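Local coordinates for protein geranyltranstransferase (Thermotoga maritima, PDB 2FTZ) that probably condenses geranyl diphosphate with isopentenyl diphosphate to make farnesyl diphosphate, at residues A[71-74]-A[75-79]. Sequence-based numbering, arbitrary orientation. Where two conformers were deposited one is given.
Sequences VAVA and VELFH
Val-73 and Leu-77 sit one turn apart on helix 69-87, and their side chains lie alongside each other, pointing the same way. Val-73 CG1 meets Leu-77 CD1 at 3.9 Å. With CG1 opposite the backbone N (chi1 171°), Val-73 turns this methyl to the leucine. Leu-77 CG also rests 3.3 Å from Val-73 O. That oxygen accepts the backbone N-H of Leu-77 at 3.0 Å, with the donor almost in line with the carbonyl bond. Three more i to i+4 bonds complete this part of the alpha-helix. Val-75 N gives to Val-71 O at 3.0 Å, Glu-76 N to Ala-72 O at 3.2 Å, and Phe-78 N to Ala-74 O at 3.0 Å. All four carbonyls of 71-74 are thus satisfied within the helix. At Leu-77, an alanine would probably keep the backbone bond but leave Val-73 CG1 without its neighbour and open a gap towards Leu-26 and Leu-119. Glu-76 is buried too, and its OE2 forms a salt bridge with Arg-48. The ring of Phe-78 meets Phe-121 of the second subunit. The chemistry implies a helix of the all-alpha prenyl synthase fold whose backbone bonds satisfy the carbonyls of 71-74 and the N-H groups of 75-78, with its apolar side chains left to pack against helices 19-26, 49-61, 109-127 and 177-189.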
loop_
_atom_site.group_PDB
_atom_site.type_symbol
_atom_site.label_atom_id
_atom_site.label_comp_id
_atom_site.label_asym_id
_atom_site.label_seq_id
_atom_site.Cartn_x
_atom_site.Cartn_y
_atom_site.Cartn_z
ATOM N N VAL A 71 1.957 -16.314 -3.508
ATOM C CA VAL A 71 1.108 -15.528 -4.376
ATOM C C VAL A 71 -0.366 -15.534 -3.920
ATOM O O VAL A 71 -0.995 -14.482 -3.854
ATOM C CB VAL A 71 1.177 -15.993 -5.813
ATOM C CG1 VAL A 71 0.161 -15.245 -6.675
ATOM C CG2 VAL A 71 2.607 -15.819 -6.360
ATOM N N ALA A 72 -0.887 -16.715 -3.644
ATOM C CA ALA A 72 -2.309 -16.895 -3.310
ATOM C C ALA A 72 -2.623 -16.082 -2.039
ATOM O O ALA A 72 -3.632 -15.390 -1.976
ATOM C CB ALA A 72 -2.627 -18.386 -3.092
ATOM N N VAL A 73 -1.753 -16.191 -1.030
ATOM C CA VAL A 73 -1.945 -15.466 0.231
ATOM C C VAL A 73 -1.816 -13.962 0.029
ATOM O O VAL A 73 -2.595 -13.195 0.583
ATOM C CB VAL A 73 -0.968 -15.926 1.306
ATOM C CG1 VAL A 73 -1.038 -15.003 2.520
ATOM C CG2 VAL A 73 -1.319 -17.375 1.722
ATOM N N ALA A 74 -0.842 -13.531 -0.764
ATOM C CA ALA A 74 -0.730 -12.110 -1.122
ATOM C C ALA A 74 -2.007 -11.532 -1.722
ATOM O O ALA A 74 -2.490 -10.454 -1.316
ATOM C CB ALA A 74 0.422 -11.886 -2.078
ATOM N N VAL A 75 -2.571 -12.240 -2.690
ATOM C CA VAL A 75 -3.793 -11.781 -3.334
ATOM C C VAL A 75 -4.963 -11.671 -2.333
ATOM O O VAL A 75 -5.713 -10.688 -2.362
ATOM C CB VAL A 75 -4.125 -12.635 -4.568
ATOM C CG1 VAL A 75 -5.549 -12.437 -4.967
ATOM C CG2 VAL A 75 -3.161 -12.247 -5.742
ATOM N N GLU A 76 -5.073 -12.635 -1.434
ATOM C CA GLU A 76 -6.156 -12.607 -0.482
ATOM C C GLU A 76 -6.002 -11.477 0.555
ATOM O O GLU A 76 -6.982 -10.866 0.967
ATOM C CB GLU A 76 -6.262 -13.946 0.211
ATOM C CG GLU A 76 -7.560 -14.124 1.022
ATOM C CD GLU A 76 -8.889 -14.061 0.229
ATOM O OE1 GLU A 76 -8.974 -13.945 -1.032
ATOM O OE2 GLU A 76 -9.906 -13.990 0.923
ATOM N N LEU A 77 -4.778 -11.214 0.974
ATOM C CA LEU A 77 -4.491 -10.133 1.952
ATOM C C LEU A 77 -4.820 -8.805 1.293
ATOM O O LEU A 77 -5.430 -7.932 1.884
ATOM C CB LEU A 77 -3.013 -10.194 2.392
ATOM C CG LEU A 77 -2.539 -11.315 3.322
ATOM C CD1 LEU A 77 -1.015 -11.236 3.571
ATOM C CD2 LEU A 77 -3.314 -11.293 4.618
ATOM N N PHE A 78 -4.432 -8.676 0.040
ATOM C CA PHE A 78 -4.722 -7.454 -0.725
ATOM C C PHE A 78 -6.214 -7.231 -0.891
ATOM O O PHE A 78 -6.737 -6.126 -0.637
ATOM C CB PHE A 78 -4.049 -7.484 -2.090
ATOM C CG PHE A 78 -4.001 -6.123 -2.749
ATOM C CD1 PHE A 78 -5.032 -5.693 -3.538
ATOM C CD2 PHE A 78 -2.930 -5.266 -2.534
ATOM C CE1 PHE A 78 -4.995 -4.410 -4.119
ATOM C CE2 PHE A 78 -2.890 -3.997 -3.143
ATOM C CZ PHE A 78 -3.894 -3.590 -3.911
ATOM N N HIS A 79 -6.911 -8.280 -1.314
ATOM C CA HIS A 79 -8.357 -8.273 -1.394
ATOM C C HIS A 79 -8.997 -7.832 -0.083
ATOM O O HIS A 79 -9.887 -6.951 -0.100
ATOM C CB HIS A 79 -8.837 -9.676 -1.806
ATOM C CG HIS A 79 -10.308 -9.817 -1.897
ATOM N ND1 HIS A 79 -11.084 -9.001 -2.697
ATOM C CD2 HIS A 79 -11.152 -10.684 -1.296
ATOM C CE1 HIS A 79 -12.343 -9.359 -2.559
ATOM N NE2 HIS A 79 -12.410 -10.364 -1.712
#